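Local atomic coordinates of ATP-dependent DNA ligase (Mycobacterium tuberculosis, PDB entry 6NHX), a protein that joins breaks in double-stranded DNA at the expense of ATP, working with Ku in the repair of double-strand breaks by non-homologous end joining. Residues Q192-R200 / L211-L221; P270-Y278 / S290-P301. The protein carries 1 engineered substitution. All coordinates share one frame; numbering follows the deposited sequence.

Interaction 1: Q192-R200 / L211-L221; sequences QEVVIGGWR and LLMGIPGPGGL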
loop_
_atom_site.group_PDB
_atom_site.type_symbol
_atom_site.label_atom_id
_atom_site.label_comp_id
_atom_site.label_asym_id
_atom_site.label_seq_id
_atom_site.Cartn_x
_atom_site.Cartn_y
_atom_site.Cartn_z
ATOM N N GLN A 192 9.690 -0.993 9.119
ATOM C CA GLN A 192 9.580 -1.646 10.417
ATOM C C GLN A 192 8.166 -1.435 10.936
ATOM O O GLN A 192 7.659 -0.310 10.908
ATOM C CB GLN A 192 10.593 -1.042 11.398
ATOM C CG GLN A 192 10.504 -1.566 12.833
ATOM C CD GLN A 192 10.792 -3.047 12.934
ATOM O OE1 GLN A 192 11.836 -3.520 12.463
ATOM N NE2 GLN A 192 9.871 -3.797 13.550
ATOM N N GLU A 193 7.530 -2.518 11.384
ATOM C CA GLU A 193 6.289 -2.417 12.127
ATOM C C GLU A 193 6.583 -1.946 13.544
ATOM O O GLU A 193 7.546 -2.390 14.193
ATOM C CB GLU A 193 5.586 -3.772 12.171
ATOM C CG GLU A 193 5.161 -4.253 10.793
ATOM C CD GLU A 193 4.834 -5.727 10.769
ATOM O OE1 GLU A 193 4.775 -6.355 11.847
ATOM O OE2 GLU A 193 4.635 -6.260 9.657
ATOM N N VAL A 194 5.735 -1.042 14.030
ATOM C CA VAL A 194 5.867 -0.494 15.376
ATOM C C VAL A 194 4.487 -0.427 16.007
ATOM O O VAL A 194 3.466 -0.467 15.322
ATOM C CB VAL A 194 6.527 0.904 15.393
ATOM C CG1 VAL A 194 7.960 0.850 14.867
ATOM C CG2 VAL A 194 5.689 1.887 14.593
ATOM N N VAL A 195 4.453 -0.350 17.334
ATOM C CA VAL A 195 3.216 -0.125 18.076
ATOM C C VAL A 195 3.198 1.314 18.571
ATOM O O VAL A 195 4.218 1.830 19.054
ATOM C CB VAL A 195 3.076 -1.131 19.234
ATOM C CG1 VAL A 195 1.846 -0.828 20.100
ATOM C CG2 VAL A 195 3.023 -2.545 18.685
ATOM N N ILE A 196 2.054 1.982 18.425
ATOM C CA ILE A 196 1.918 3.356 18.892
ATOM C C ILE A 196 1.694 3.362 20.396
ATOM O O ILE A 196 0.782 2.698 20.903
ATOM C CB ILE A 196 0.766 4.058 18.161
ATOM C CG1 ILE A 196 1.020 4.040 16.650
ATOM C CG2 ILE A 196 0.623 5.466 18.689
ATOM C CD1 ILE A 196 -0.172 4.517 15.827
ATOM N N GLY A 197 2.529 4.111 21.122
ATOM C CA GLY A 197 2.340 4.249 22.552
ATOM C C GLY A 197 1.874 5.609 23.036
ATOM O O GLY A 197 1.495 5.779 24.196
ATOM N N GLY A 198 1.874 6.584 22.133
ATOM C CA GLY A 198 1.393 7.907 22.484
ATOM C C GLY A 198 1.459 8.813 21.277
ATOM O O GLY A 198 1.991 8.451 20.225
ATOM N N TRP A 199 0.900 10.009 21.442
ATOM C CA TRP A 199 0.898 10.956 20.336
ATOM C C TRP A 199 1.034 12.380 20.848
ATOM O O TRP A 199 0.642 12.694 21.970
ATOM C CB TRP A 199 -0.350 10.818 19.442
ATOM C CG TRP A 199 -1.648 11.107 20.129
ATOM C CD1 TRP A 199 -2.439 10.216 20.799
ATOM C CD2 TRP A 199 -2.330 12.369 20.187
ATOM N NE1 TRP A 199 -3.565 10.845 21.279
ATOM C CE2 TRP A 199 -3.519 12.168 20.924
ATOM C CE3 TRP A 199 -2.045 13.649 19.697
ATOM C CZ2 TRP A 199 -4.424 13.200 21.176
ATOM C CZ3 TRP A 199 -2.945 14.675 19.953
ATOM C CH2 TRP A 199 -4.120 14.443 20.685
ATOM N N ARG A 200 1.569 13.243 19.987
ATOM C CA ARG A 200 1.711 14.662 20.270
ATOM C C ARG A 200 1.034 15.464 19.163
ATOM O O ARG A 200 0.998 15.050 17.995
ATOM C CB ARG A 200 3.199 15.028 20.387
ATOM C CG ARG A 200 3.510 16.452 20.798
ATOM C CD ARG A 200 4.931 16.770 20.378
ATOM N NE ARG A 200 5.341 18.132 20.733
ATOM C CZ ARG A 200 6.395 18.432 21.490
ATOM N NH1 ARG A 200 7.160 17.471 21.975
ATOM N NH2 ARG A 200 6.690 19.698 21.757
ATOM N N LEU A 211 3.917 10.686 16.472
ATOM C CA LEU A 211 3.575 9.486 17.211
ATOM C C LEU A 211 4.835 8.963 17.868
ATOM O O LEU A 211 5.921 8.998 17.278
ATOM C CB LEU A 211 3.001 8.417 16.286
ATOM C CG LEU A 211 1.693 8.827 15.611
ATOM C CD1 LEU A 211 1.360 7.841 14.545
ATOM C CD2 LEU A 211 0.580 8.879 16.616
ATOM N N LEU A 212 4.676 8.476 19.087
ATOM C CA LEU A 212 5.765 7.889 19.846
ATOM C C LEU A 212 5.647 6.378 19.677
ATOM O O LEU A 212 4.642 5.785 20.085
ATOM C CB LEU A 212 5.663 8.312 21.312
ATOM C CG LEU A 212 5.968 9.794 21.618
ATOM C CD1 LEU A 212 7.270 10.257 20.974
ATOM C CD2 LEU A 212 4.822 10.746 21.241
ATOM N N MET A 213 6.657 5.774 19.049
ATOM C CA MET A 213 6.654 4.397 18.580
ATOM C C MET A 213 7.373 3.487 19.556
ATOM O O MET A 213 8.325 3.903 20.224
ATOM C CB MET A 213 7.434 4.301 17.264
ATOM C CG MET A 213 6.963 5.199 16.136
ATOM S SD MET A 213 8.136 5.072 14.761
ATOM C CE MET A 213 9.614 5.754 15.497
ATOM N N GLY A 214 6.963 2.220 19.581
ATOM C CA GLY A 214 7.691 1.237 20.362
ATOM C C GLY A 214 7.642 -0.164 19.775
ATOM O O GLY A 214 6.765 -0.488 18.957
ATOM N N ILE A 215 8.587 -0.978 20.211
ATOM C CA ILE A 215 8.616 -2.408 19.894
ATOM C C ILE A 215 8.248 -3.158 21.172
ATOM O O ILE A 215 8.887 -2.937 22.204
ATOM C CB ILE A 215 10.010 -2.849 19.407
ATOM C CG1 ILE A 215 10.448 -2.048 18.181
ATOM C CG2 ILE A 215 10.034 -4.348 19.120
ATOM C CD1 ILE A 215 9.596 -2.255 16.943
ATOM N N PRO A 216 7.252 -4.042 21.148
ATOM C CA PRO A 216 6.884 -4.755 22.381
ATOM C C PRO A 216 8.032 -5.608 22.905
ATOM O O PRO A 216 8.702 -6.322 22.152
ATOM C CB PRO A 216 5.695 -5.623 21.948
ATOM C CG PRO A 216 5.145 -4.915 20.761
ATOM C CD PRO A 216 6.338 -4.361 20.043
ATOM N N GLY A 217 8.258 -5.522 24.208
ATOM C CA GLY A 217 9.239 -6.363 24.850
ATOM C C GLY A 217 8.759 -6.797 26.213
ATOM O O GLY A 217 7.634 -6.492 26.624
ATOM N N PRO A 218 9.594 -7.531 26.944
ATOM C CA PRO A 218 9.292 -7.760 28.359
ATOM C C PRO A 218 9.287 -6.420 29.076
ATOM O O PRO A 218 10.194 -5.604 28.906
ATOM C CB PRO A 218 10.446 -8.654 28.830
ATOM C CG PRO A 218 11.058 -9.215 27.581
ATOM C CD PRO A 218 10.849 -8.176 26.525
ATOM N N GLY A 219 8.244 -6.173 29.846
ATOM C CA GLY A 219 8.162 -4.928 30.571
ATOM C C GLY A 219 7.556 -3.772 29.809
ATOM O O GLY A 219 7.409 -2.690 30.390
ATOM N N GLY A 220 7.209 -3.952 28.532
ATOM C CA GLY A 220 6.456 -2.937 27.819
ATOM C C GLY A 220 7.076 -2.584 26.485
ATOM O O GLY A 220 7.938 -3.291 25.955
ATOM N N LEU A 221 6.595 -1.489 25.893
ATOM C CA LEU A 221 7.131 -1.036 24.617
ATOM C C LEU A 221 8.531 -0.468 24.795
ATOM O O LEU A 221 8.782 0.328 25.708
ATOM C CB LEU A 221 6.236 0.048 24.007
ATOM C CG LEU A 221 4.844 -0.336 23.512
ATOM C CD1 LEU A 221 4.175 0.890 22.889
ATOM C CD2 LEU A 221 4.919 -1.474 22.519
#
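Val195 N donates a hydrogen bond to Gly214 O (2.8 Å, nearly straight), and Val195 O accepts one from Gly214 N. This mutual pair anchors a beta hairpin of the C-terminal OB domain, strand 190-201 running antiparallel to strand 208-217. Further along, Gly197 N donates to Leu212 O and Leu212 N to Gly198 O, so two glycines face one leucine: a classic beta bulge. The short strand segments run at 118° to each other, showing how strongly the hairpin coils.

The side chains of Val195 and Leu221 meet at about a right angle on one face of the sheet. There Val195 CB lies 3.8 Å from Leu221 CD2, while Leu221 CD1 turns to Gly197 CA, 3.8 Å away, over backbone that has no side chain to obstruct it. Val195 sets CG1, which also lies against Leu221, opposite its own backbone N (chi1 175°), leaving its other methyl, CG2, facing Pro216 CG. Ile196, Trp199 and Leu211 share the reverse face. The two branches of Leu211 divide their work, CD1 packing on Ile196 CD1 and CD2 reaching Trp199 CB at 3.6 Å; helix 235-243 covers this leucine. Val194 turns CG2 against Met213 CG. At the far end Gln192 NE2 donates to Glu193 O in the carbonyl plane, on a lone pair, and Ile215 CD1 sits beyond the same oxygen, 3.4 Å from Glu193 O.

Interaction 2: P270-Y278 / S290-P301; sequences PALVAEVRY and SSWRGLRPDKKP. With ATP (adenosine-5'-triphosphate), chain B.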
loop_
_atom_site.group_PDB
_atom_site.type_symbol
_atom_site.label_atom_id
_atom_site.label_comp_id
_atom_site.label_asym_id
_atom_site.label_seq_id
_atom_site.Cartn_x
_atom_site.Cartn_y
_atom_site.Cartn_z
ATOM N N PRO A 270 -1.374 0.125 24.043
ATOM C CA PRO A 270 -0.497 -0.282 22.926
ATOM C C PRO A 270 -1.168 -1.284 22.002
ATOM O O PRO A 270 -0.734 -2.434 21.858
ATOM C CB PRO A 270 0.715 -0.873 23.667
ATOM C CG PRO A 270 0.147 -1.411 24.943
ATOM C CD PRO A 270 -0.958 -0.452 25.331
ATOM N N ALA A 271 -2.234 -0.828 21.345
ATOM C CA ALA A 271 -3.088 -1.686 20.542
ATOM C C ALA A 271 -2.899 -1.532 19.039
ATOM O O ALA A 271 -3.227 -2.467 18.300
ATOM C CB ALA A 271 -4.564 -1.429 20.882
ATOM N N LEU A 272 -2.379 -0.399 18.570
ATOM C CA LEU A 272 -2.326 -0.086 17.143
ATOM C C LEU A 272 -0.932 -0.299 16.570
ATOM O O LEU A 272 0.053 0.242 17.090
ATOM C CB LEU A 272 -2.721 1.368 16.904
ATOM C CG LEU A 272 -4.161 1.800 17.146
ATOM C CD1 LEU A 272 -4.335 3.207 16.610
ATOM C CD2 LEU A 272 -5.138 0.842 16.489
ATOM N N VAL A 273 -0.859 -1.051 15.488
ATOM C CA VAL A 273 0.366 -1.253 14.726
ATOM C C VAL A 273 0.414 -0.234 13.594
ATOM O O VAL A 273 -0.604 0.071 12.954
ATOM C CB VAL A 273 0.430 -2.695 14.186
ATOM C CG1 VAL A 273 1.689 -2.932 13.369
ATOM C CG2 VAL A 273 0.323 -3.687 15.326
ATOM N N ALA A 274 1.594 0.299 13.343
ATOM C CA ALA A 274 1.865 1.149 12.199
ATOM C C ALA A 274 3.129 0.658 11.516
ATOM O O ALA A 274 3.907 -0.112 12.079
ATOM C CB ALA A 274 2.073 2.596 12.630
ATOM N N GLU A 275 3.336 1.105 10.286
ATOM C CA GLU A 275 4.561 0.826 9.560
ATOM C C GLU A 275 5.300 2.129 9.334
ATOM O O GLU A 275 4.689 3.135 8.947
ATOM C CB GLU A 275 4.263 0.170 8.214
ATOM C CG GLU A 275 4.624 -1.292 8.170
ATOM C CD GLU A 275 4.256 -1.927 6.853
ATOM O OE1 GLU A 275 4.680 -3.075 6.610
ATOM O OE2 GLU A 275 3.543 -1.278 6.062
ATOM N N VAL A 276 6.601 2.116 9.593
ATOM C CA VAL A 276 7.434 3.271 9.310
ATOM C C VAL A 276 8.626 2.842 8.467
ATOM O O VAL A 276 9.078 1.692 8.520
ATOM C CB VAL A 276 7.877 3.983 10.603
ATOM C CG1 VAL A 276 6.647 4.431 11.408
ATOM C CG2 VAL A 276 8.737 3.077 11.424
ATOM N N ARG A 277 9.122 3.772 7.668
ATOM C CA ARG A 277 10.375 3.603 6.957
ATOM C C ARG A 277 11.497 4.153 7.819
ATOM O O ARG A 277 11.284 5.019 8.662
ATOM C CB ARG A 277 10.340 4.393 5.655
ATOM C CG ARG A 277 9.134 4.090 4.765
ATOM C CD ARG A 277 9.159 4.966 3.533
ATOM N NE ARG A 277 7.872 4.984 2.846
ATOM C CZ ARG A 277 6.899 5.835 3.130
ATOM N NH1 ARG A 277 7.054 6.745 4.089
ATOM N NH2 ARG A 277 5.768 5.772 2.450
ATOM N N TYR A 278 12.703 3.638 7.607
ATOM C CA TYR A 278 13.841 4.098 8.387
ATOM C C TYR A 278 15.102 3.768 7.611
ATOM O O TYR A 278 15.106 2.896 6.736
ATOM C CB TYR A 278 13.870 3.450 9.786
ATOM C CG TYR A 278 14.224 1.983 9.750
ATOM C CD1 TYR A 278 15.521 1.553 10.009
ATOM C CD2 TYR A 278 13.266 1.023 9.442
ATOM C CE1 TYR A 278 15.846 0.223 9.960
ATOM C CE2 TYR A 278 13.585 -0.317 9.389
ATOM C CZ TYR A 278 14.877 -0.712 9.649
ATOM O OH TYR A 278 15.193 -2.047 9.594
ATOM N N SER A 290 13.222 8.317 10.144
ATOM C CA SER A 290 11.944 7.633 10.119
ATOM C C SER A 290 10.930 8.427 9.305
ATOM O O SER A 290 10.991 9.657 9.215
ATOM C CB SER A 290 11.428 7.424 11.544
ATOM O OG SER A 290 11.262 8.669 12.209
ATOM N N SER A 291 9.996 7.707 8.688
ATOM C CA SER A 291 8.867 8.360 8.051
ATOM C C SER A 291 7.654 7.453 8.165
ATOM O O SER A 291 7.772 6.226 8.210
ATOM C CB SER A 291 9.137 8.729 6.584
ATOM O OG SER A 291 9.373 7.581 5.790
ATOM N N TRP A 292 6.491 8.082 8.188
ATOM C CA TRP A 292 5.217 7.419 8.418
ATOM C C TRP A 292 4.732 6.772 7.127
ATOM O O TRP A 292 4.538 7.459 6.118
ATOM C CB TRP A 292 4.242 8.514 8.841
ATOM C CG TRP A 292 2.822 8.107 9.030
ATOM C CD1 TRP A 292 1.751 8.485 8.269
ATOM C CD2 TRP A 292 2.299 7.305 10.087
ATOM N NE1 TRP A 292 0.597 7.936 8.771
ATOM C CE2 TRP A 292 0.906 7.207 9.889
ATOM C CE3 TRP A 292 2.874 6.640 11.170
ATOM C CZ2 TRP A 292 0.082 6.478 10.739
ATOM C CZ3 TRP A 292 2.051 5.912 12.012
ATOM C CH2 TRP A 292 0.670 5.838 11.791
ATOM N N ARG A 293 4.536 5.455 7.140
ATOM C CA ARG A 293 3.814 4.863 6.018
ATOM C C ARG A 293 2.312 4.840 6.270
ATOM O O ARG A 293 1.542 5.334 5.440
ATOM C CB ARG A 293 4.366 3.479 5.659
ATOM C CG ARG A 293 4.011 3.055 4.241
ATOM C CD ARG A 293 4.160 1.558 4.059
ATOM N NE ARG A 293 4.030 1.172 2.657
ATOM C CZ ARG A 293 4.035 -0.085 2.230
ATOM N NH1 ARG A 293 4.155 -1.086 3.097
ATOM N NH2 ARG A 293 3.926 -0.342 0.934
ATOM N N GLY A 294 1.879 4.302 7.400
ATOM C CA GLY A 294 0.479 4.341 7.775
ATOM C C GLY A 294 0.167 3.311 8.842
ATOM O O GLY A 294 1.034 2.573 9.300
ATOM N N LEU A 295 -1.100 3.296 9.249
ATOM C CA LEU A 295 -1.586 2.277 10.171
ATOM C C LEU A 295 -1.699 0.933 9.464
ATOM O O LEU A 295 -1.946 0.860 8.256
ATOM C CB LEU A 295 -2.947 2.672 10.740
ATOM C CG LEU A 295 -2.992 3.932 11.611
ATOM C CD1 LEU A 295 -4.405 4.178 12.101
ATOM C CD2 LEU A 295 -2.066 3.746 12.795
ATOM N N ARG A 296 -1.497 -0.148 10.227
ATOM C CA ARG A 296 -1.672 -1.514 9.734
ATOM C C ARG A 296 -2.760 -2.168 10.584
ATOM O O ARG A 296 -2.459 -2.912 11.534
ATOM C CB ARG A 296 -0.366 -2.311 9.767
ATOM C CG ARG A 296 0.757 -1.801 8.845
ATOM C CD ARG A 296 0.242 -1.352 7.479
ATOM N NE ARG A 296 -0.396 -2.426 6.723
ATOM C CZ ARG A 296 0.187 -3.098 5.735
ATOM N NH1 ARG A 296 1.434 -2.815 5.377
ATOM N NH2 ARG A 296 -0.478 -4.056 5.101
ATOM N N PRO A 297 -4.034 -1.923 10.254
ATOM C CA PRO A 297 -5.127 -2.280 11.176
ATOM C C PRO A 297 -5.283 -3.763 11.433
ATOM O O PRO A 297 -5.847 -4.133 12.474
ATOM C CB PRO A 297 -6.379 -1.709 10.492
ATOM C CG PRO A 297 -5.881 -0.727 9.493
ATOM C CD PRO A 297 -4.503 -1.161 9.086
ATOM N N ASP A 298 -4.826 -4.625 10.531
ATOM C CA ASP A 298 -4.989 -6.059 10.716
ATOM C C ASP A 298 -3.787 -6.722 11.374
ATOM O O ASP A 298 -3.859 -7.910 11.705
ATOM C CB ASP A 298 -5.310 -6.734 9.380
ATOM C CG ASP A 298 -6.528 -6.127 8.703
ATOM O OD1 ASP A 298 -6.465 -5.862 7.484
ATOM O OD2 ASP A 298 -7.542 -5.897 9.397
ATOM N N LYS A 299 -2.692 -5.997 11.576
ATOM C CA LYS A 299 -1.545 -6.573 12.255
ATOM C C LYS A 299 -1.740 -6.486 13.760
ATOM O O LYS A 299 -2.371 -5.551 14.264
ATOM C CB LYS A 299 -0.264 -5.862 11.827
ATOM C CG LYS A 299 0.020 -6.071 10.355
ATOM C CD LYS A 299 1.429 -5.693 9.955
ATOM C CE LYS A 299 1.670 -6.075 8.499
ATOM N NZ LYS A 299 3.041 -5.729 8.043
ATOM N N LYS A 300 -1.226 -7.488 14.471
ATOM C CA LYS A 300 -1.405 -7.473 15.915
ATOM C C LYS A 300 -0.109 -7.059 16.589
ATOM O O LYS A 300 0.970 -7.449 16.136
ATOM C CB LYS A 300 -1.781 -8.863 16.435
ATOM C CG LYS A 300 -2.681 -9.680 15.527
ATOM C CD LYS A 300 -3.220 -10.902 16.258
ATOM C CE LYS A 300 -4.263 -11.636 15.428
ATOM N NZ LYS A 300 -5.266 -10.698 14.846
ATOM N N PRO A 301 -0.194 -6.269 17.659
ATOM C CA PRO A 301 1.021 -5.934 18.416
ATOM C C PRO A 301 1.854 -7.149 18.785
ATOM O O PRO A 301 3.083 -7.080 18.709
ATOM C CB PRO A 301 0.478 -5.201 19.651
ATOM C CG PRO A 301 -0.822 -4.603 19.181
ATOM C CD PRO A 301 -1.389 -5.582 18.180
HETATM P PG ATP B . 0.995 -7.909 1.082
HETATM O O1G ATP B . 1.980 -8.347 0.017
HETATM O O2G ATP B . 0.465 -9.020 1.967
HETATM O O3G ATP B . -0.107 -7.027 0.521
HETATM P PB ATP B . 1.894 -5.404 2.302
HETATM O O1B ATP B . 2.807 -5.077 3.456
HETATM O O2B ATP B . 0.503 -4.815 2.218
HETATM O O3B ATP B . 1.839 -7.007 2.136
HETATM P PA ATP B . 4.063 -4.449 0.632
HETATM O O1A ATP B . 5.086 -5.368 1.225
HETATM O O2A ATP B . 3.967 -2.975 0.928
HETATM O O3A ATP B . 2.628 -5.085 0.921
HETATM O "O5'" ATP B . 3.979 -4.727 -0.961
HETATM C "C5'" ATP B . 3.289 -3.821 -1.818
HETATM C "C4'" ATP B . 1.784 -4.104 -1.831
HETATM O "O4'" ATP B . 1.216 -3.307 -2.870
HETATM C "C3'" ATP B . 1.434 -5.542 -2.149
HETATM O "O3'" ATP B . 0.139 -5.823 -1.627
HETATM C "C2'" ATP B . 1.343 -5.491 -3.648
HETATM O "O2'" ATP B . 0.558 -6.564 -4.189
HETATM C "C1'" ATP B . 0.685 -4.138 -3.899
HETATM N N9 ATP B . 1.136 -3.523 -5.164
HETATM C C8 ATP B . 1.525 -2.234 -5.334
HETATM N N7 ATP B . 1.843 -1.990 -6.635
HETATM C C5 ATP B . 1.631 -3.143 -7.298
HETATM C C6 ATP B . 1.790 -3.581 -8.678
HETATM N N6 ATP B . 2.258 -2.739 -9.606
HETATM N N1 ATP B . 1.476 -4.852 -8.970
HETATM C C2 ATP B . 1.022 -5.717 -8.055
HETATM N N3 ATP B . 0.866 -5.390 -6.763
HETATM C C4 ATP B . 1.172 -4.142 -6.342
HETATM O O HOH W 1 -3.146 -2.541 14.328
HETATM O O HOH W 2 5.097 -3.971 4.173
#
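Glu275 OE2 receives two salt-bridging hydrogen bonds, from Arg296 NH1 at 2.7 Å and from Arg293 NH1 at 3.0 Å. The donors arrive from opposite faces of the carboxylate plane, a pincer that should limit its rotation. The guanidinium of Arg293 is turned 30° from the carboxylate, that of Arg296 75°. Both arginines also hold ATP: Arg293 NH1 and NH2 converge on O2A of the alpha phosphate, the NH2 bond being 2.6 Å, whereas Arg296 NH2 donates to O2B of the beta phosphate. Arg293 gets there with an extended chain, CG anti to the backbone N (chi1 -159°); Arg296 is folded at chi2 and chi3. Lys299 NZ adds a weak bond to Glu275 OE1 and is also paired with Glu193.

Beneath these groups lies an antiparallel strand pair of the OB domain. Arg293 and Gly294 both face Glu275 in a classic beta bulge, Arg293 N donating to Glu275 O. Arg277 NH1 reaches Ser291 OG at 3.0 Å in the guanidinium plane, while its NE is salt-bridged to Glu163.

Packing completes the contact. Ala274 CB sits 3.4 Å from Trp292 CZ3, and Val273 CG2 lies against Pro301 CD at 3.8 Å. A water ties Val273 N to the carbonyls of Arg296 and Lys299.

Glu275 is thus a second-shell residue: by positioning two phosphate-binding arginines and partly offsetting their charge, it probably helps orient the triphosphate in the closed conformation.

How the interactions relate
Interactions 1 and 2 follow one another along the chain, the first closing before the second opens, and their centres lie 9 Å apart. Both belong to the same curled antiparallel sheet of the OB domain, in which strand 190-201 pairs with strand 208-217 and also with strand 273-278; strand 291-295 then extends the sheet from strand 273-278. Gln192 N probably bonds to Val276 O, and Leu211 CD1 packs on Trp292 CZ3. The hairpin of 192-200 and 211-221 is therefore continuous through strand 273-278 with strand 291-295, which carries Arg293 and leads directly to Arg296, linking the OB core to the nucleotide site.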